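Local coordinates for pirin-like protein (Geobacillus kaustophilus, PDB 2P17) that is of unknown function but belongs to the pirin family of the cupin superfamily and binds one iron ion per subunit, at residues S19-S24 with I46-T51; T64-G69 with S107-L112. All blocks are in the same frame, centred on the assembly; numbering follows the deposited sequence.

How the contacts relate
From the N terminus, the chain leaves strand 3-19, turns at 19-22 and runs back as strand 22-26; contact 1 forms when strand 39-47 returns antiparallel to it, closing an excursion of 21 residues that includes helix 33-36. Contact 2 opens only after contact 1 is complete, pairing the end of strand 60-66 with strand 109-117 across 37 intervening residues that include iron ligand His99. The two contacts therefore follow in series, neither nesting nor crossing. They meet side by side because strands 39-47 and 109-117 are neighbours, which gives the order 22-26, 39-47, 109-117, 60-66; Phe47 N lies 2.9 Å from Val109 O, a probable hydrogen bond.

Contact 1 of 2, residues S19-S24 with I46-T51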
# COMPACT_ATOMS: atom_id res chain seq x y z
N SER A 19 19.93 12.07 -4.47
CA SER A 19 21.37 11.93 -4.30
C SER A 19 21.86 10.82 -5.22
O SER A 19 21.06 10.15 -5.88
CB SER A 19 21.70 11.59 -2.84
OG SER A 19 21.44 10.23 -2.54
N PRO A 20 23.19 10.62 -5.30
CA PRO A 20 23.73 9.55 -6.12
C PRO A 20 23.25 8.15 -5.70
O PRO A 20 23.37 7.20 -6.48
CB PRO A 20 25.24 9.67 -5.89
CG PRO A 20 25.44 11.08 -5.45
CD PRO A 20 24.24 11.42 -4.65
N ILE A 21 22.71 8.04 -4.50
CA ILE A 21 22.25 6.73 -3.98
C ILE A 21 20.74 6.67 -3.72
O ILE A 21 20.24 5.68 -3.17
CB ILE A 21 23.05 6.31 -2.71
CG1 ILE A 21 22.89 7.33 -1.57
CG2 ILE A 21 24.52 6.07 -3.06
CD1 ILE A 21 23.46 6.85 -0.23
N HIS A 22 20.00 7.71 -4.13
CA HIS A 22 18.59 7.80 -3.78
C HIS A 22 17.76 8.59 -4.78
O HIS A 22 18.03 9.76 -5.05
CB HIS A 22 18.46 8.42 -2.37
CG HIS A 22 17.06 8.49 -1.84
ND1 HIS A 22 16.66 9.45 -0.94
CD2 HIS A 22 15.98 7.70 -2.06
CE1 HIS A 22 15.39 9.26 -0.63
NE2 HIS A 22 14.95 8.21 -1.30
N ARG A 23 16.76 7.92 -5.34
CA ARG A 23 15.74 8.55 -6.17
C ARG A 23 14.40 8.33 -5.49
O ARG A 23 14.19 7.32 -4.83
CB ARG A 23 15.71 7.94 -7.57
CG ARG A 23 16.99 8.13 -8.36
CD ARG A 23 16.83 7.68 -9.81
NE ARG A 23 16.09 8.66 -10.60
CZ ARG A 23 14.89 8.46 -11.15
NH1 ARG A 23 14.27 7.30 -11.01
NH2 ARG A 23 14.32 9.43 -11.85
N SER A 24 13.48 9.28 -5.65
CA SER A 24 12.18 9.13 -5.00
C SER A 24 11.04 9.75 -5.78
O SER A 24 11.25 10.62 -6.62
CB SER A 24 12.19 9.69 -3.57
OG SER A 24 12.45 11.08 -3.59
N ILE A 46 13.96 4.48 -4.53
CA ILE A 46 14.98 3.59 -5.06
C ILE A 46 16.26 4.01 -4.37
O ILE A 46 16.71 5.15 -4.54
CB ILE A 46 15.12 3.71 -6.59
CG1 ILE A 46 13.78 3.39 -7.27
CG2 ILE A 46 16.26 2.83 -7.09
CD1 ILE A 46 13.77 3.64 -8.76
N PHE A 47 16.86 3.12 -3.57
CA PHE A 47 17.95 3.54 -2.70
C PHE A 47 18.99 2.47 -2.43
O PHE A 47 18.70 1.27 -2.53
CB PHE A 47 17.43 4.20 -1.41
CG PHE A 47 16.57 3.31 -0.55
CD1 PHE A 47 17.02 2.89 0.70
CD2 PHE A 47 15.29 2.94 -0.96
CE1 PHE A 47 16.23 2.10 1.51
CE2 PHE A 47 14.48 2.14 -0.15
CZ PHE A 47 14.95 1.71 1.10
N GLU A 48 20.19 2.92 -2.09
CA GLU A 48 21.30 2.03 -1.75
C GLU A 48 21.64 2.11 -0.27
O GLU A 48 21.13 2.98 0.45
CB GLU A 48 22.52 2.36 -2.62
CG GLU A 48 22.28 2.14 -4.12
CD GLU A 48 23.39 2.67 -5.02
OE1 GLU A 48 24.59 2.45 -4.72
OE2 GLU A 48 23.06 3.30 -6.04
N ARG A 49 22.49 1.19 0.18
CA ARG A 49 22.94 1.14 1.57
C ARG A 49 23.53 2.48 1.99
O ARG A 49 24.32 3.09 1.27
CB ARG A 49 23.99 0.03 1.75
CG ARG A 49 24.30 -0.32 3.19
CD ARG A 49 25.02 -1.65 3.27
NE ARG A 49 25.34 -2.06 4.65
CZ ARG A 49 24.50 -2.70 5.46
NH1 ARG A 49 23.27 -3.02 5.07
NH2 ARG A 49 24.91 -3.03 6.68
N GLY A 50 23.10 2.94 3.16
CA GLY A 50 23.58 4.19 3.75
C GLY A 50 22.72 5.42 3.50
O GLY A 50 23.02 6.51 3.98
N THR A 51 21.64 5.24 2.73
CA THR A 51 20.76 6.35 2.37
C THR A 51 20.11 7.01 3.59
O THR A 51 20.18 8.23 3.75
CB THR A 51 19.66 5.90 1.38
OG1 THR A 51 20.26 5.49 0.14
CG2 THR A 51 18.69 7.04 1.10
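An antiparallel strand pair in the N-terminal cupin domain, 22-26 against 39-47, runs at the protein surface into two turns. Arg23 and Ile46 form its hydrogen-bonded pair: Ile46 N donates almost straight (177°) to Arg23 O at 2.9 Å, and Arg23 N returns a bond to Ile46 O. At the adjoining non-hydrogen-bonded pair, His22 and Phe47 leave the same face of the sheet, with His22 CD2 3.8 Å from Phe47 CB; the Phe47 ring then leads away from 19-24. His22 CG is anti to the backbone N (chi1 -176°), which lays one ring face against the methyl of Thr51: CG2 sits 4.0 Å from the ring centroid in a CH-pi contact. Ile46 O approaches the rim of the imidazole in plane, while NE2 is held by Asp45 and Phe52 meets the ring edge-to-face.

Beyond the paired residues, the type I turn Ser19-His22, also an ST turn through Ser19 OG, faces the type II turn Glu48-Thr51. One more backbone bond joins them, from Glu48 N to Ile21 O at 3.0 Å and more bent (144°). Thr51 OG1 donates to a lone pair of Glu48 O at 2.7 Å, and this oxygen also accepts from Thr51 N, so the second turn is gripped twice. Ile21 CG1 takes the crowded position between backbone N and carbonyl carbon, carrying CD1 to 3.5 Å from Thr51 OG1. Ile21 CG2 lies 4.0 Å from Glu48 OE1, against the carboxylate end.

Contact 2 of 2, residues T64-G69 with S107-L112; sequences TYVISG and STVHSL
Ser107 OG lies 3.5 Å from Gly69 CA and is bonded to the backbone N of Glu70. A side chain on Gly69 would run into Thr108 O, so glycine permits this close approach. Thr108 O accepts from a water that also bonds Ser68 OG. Val109 CA makes a CA-H...O contact with Ser68 O, and Val109 CG1 meets Val66 CG1 at the outer limit of apolar contact.

At His110 the antiparallel pairing of strands 60-66 and 109-117 is broken by a classic beta bulge, which sets two residues, Ile67 and Ser68, opposite one and shifts the register by one. His110 O accepts from Ile67 N at 2.7 Å and, on a lone pair, from Ser68 N at 3.2 Å. His110 N donates to Ser68 O from 36° above the carbonyl plane. With CG anti to the backbone N (chi1 -173°), the imidazole presents one face to Ile67, whose CD1 stands over the ring centre, 3.4 Å from the centroid, a tight CH-pi contact. An alanine in place of His110 removes the ring and both its polar links, and would probably loosen the packing on Ile67 and the water bridge to Ser68 OG.

Ser111 pairs with Val66 without hydrogen bonds. Leu112 restores regular pairing, bonded both ways to Tyr65, and its CG reaches Ile67 CD1. Tyr65 and Leu112 rest on Leu195 and Leu238, joining this face to the C-terminal cupin domain. The imidazole is held through ND1 by the water and through NE2 by Glu44, which would probably favour a proton on NE2 and polarise the ring whose face the Ile67 methyl covers.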
# COMPACT_ATOMS: atom_id res chain seq x y z
N THR A 64 5.62 -0.96 4.43
CA THR A 64 6.59 -1.00 3.33
C THR A 64 6.31 -2.20 2.44
O THR A 64 6.11 -3.30 2.95
CB THR A 64 8.03 -1.17 3.86
OG1 THR A 64 8.25 -0.29 4.96
CG2 THR A 64 9.06 -0.89 2.77
N TYR A 65 6.27 -1.97 1.13
CA TYR A 65 6.26 -3.04 0.15
C TYR A 65 7.56 -2.98 -0.64
O TYR A 65 7.91 -1.92 -1.18
CB TYR A 65 5.04 -2.93 -0.80
CG TYR A 65 5.07 -3.94 -1.94
CD1 TYR A 65 4.43 -5.17 -1.83
CD2 TYR A 65 5.76 -3.66 -3.12
CE1 TYR A 65 4.47 -6.10 -2.86
CE2 TYR A 65 5.82 -4.59 -4.17
CZ TYR A 65 5.17 -5.80 -4.03
OH TYR A 65 5.23 -6.72 -5.07
N VAL A 66 8.29 -4.09 -0.67
CA VAL A 66 9.55 -4.13 -1.43
C VAL A 66 9.27 -4.62 -2.84
O VAL A 66 8.83 -5.76 -3.04
CB VAL A 66 10.62 -5.00 -0.71
CG1 VAL A 66 11.85 -5.15 -1.57
CG2 VAL A 66 10.98 -4.39 0.63
N ILE A 67 9.50 -3.76 -3.83
CA ILE A 67 9.31 -4.15 -5.22
C ILE A 67 10.47 -5.03 -5.66
O ILE A 67 10.26 -6.11 -6.24
CB ILE A 67 9.18 -2.91 -6.15
CG1 ILE A 67 8.05 -1.99 -5.68
CG2 ILE A 67 8.98 -3.35 -7.61
CD1 ILE A 67 8.01 -0.62 -6.36
N SER A 68 11.69 -4.58 -5.37
CA SER A 68 12.89 -5.32 -5.72
C SER A 68 14.01 -5.00 -4.74
O SER A 68 13.96 -3.98 -4.03
CB SER A 68 13.32 -5.02 -7.16
OG SER A 68 13.67 -3.65 -7.31
N GLY A 69 15.01 -5.87 -4.69
CA GLY A 69 16.14 -5.70 -3.78
C GLY A 69 15.92 -6.37 -2.44
O GLY A 69 14.86 -6.95 -2.18
N SER A 107 22.99 -4.27 -2.70
CA SER A 107 21.61 -4.32 -3.18
C SER A 107 21.02 -2.93 -3.33
O SER A 107 21.28 -2.04 -2.52
CB SER A 107 20.75 -5.16 -2.24
OG SER A 107 19.44 -5.32 -2.75
N THR A 108 20.24 -2.74 -4.39
CA THR A 108 19.43 -1.54 -4.56
C THR A 108 17.98 -1.92 -4.25
O THR A 108 17.44 -2.84 -4.86
CB THR A 108 19.51 -0.99 -5.99
OG1 THR A 108 20.87 -0.59 -6.26
CG2 THR A 108 18.60 0.22 -6.16
N VAL A 109 17.37 -1.23 -3.29
CA VAL A 109 15.98 -1.48 -2.93
C VAL A 109 15.06 -0.52 -3.65
O VAL A 109 15.29 0.69 -3.65
CB VAL A 109 15.77 -1.40 -1.40
CG1 VAL A 109 14.28 -1.43 -1.02
CG2 VAL A 109 16.47 -2.56 -0.72
N HIS A 110 14.01 -1.06 -4.28
CA HIS A 110 12.92 -0.27 -4.81
C HIS A 110 11.71 -0.59 -3.94
O HIS A 110 11.31 -1.75 -3.88
CB HIS A 110 12.67 -0.69 -6.27
CG HIS A 110 11.67 0.15 -7.00
ND1 HIS A 110 11.22 -0.17 -8.26
CD2 HIS A 110 11.03 1.30 -6.66
CE1 HIS A 110 10.35 0.74 -8.67
NE2 HIS A 110 10.22 1.64 -7.72
N SER A 111 11.17 0.42 -3.26
CA SER A 111 10.08 0.18 -2.29
C SER A 111 8.98 1.23 -2.36
O SER A 111 9.15 2.31 -2.93
CB SER A 111 10.64 0.14 -0.86
OG SER A 111 11.26 1.37 -0.52
N LEU A 112 7.84 0.86 -1.79
CA LEU A 112 6.73 1.80 -1.59
C LEU A 112 6.46 1.89 -0.11
O LEU A 112 6.24 0.87 0.54
CB LEU A 112 5.48 1.30 -2.31
CG LEU A 112 5.55 1.41 -3.82
CD1 LEU A 112 4.55 0.49 -4.48
CD2 LEU A 112 5.33 2.87 -4.26
O HOH W 1 12.30 -2.48 -9.31
O HOH W 2 16.34 -3.32 -7.25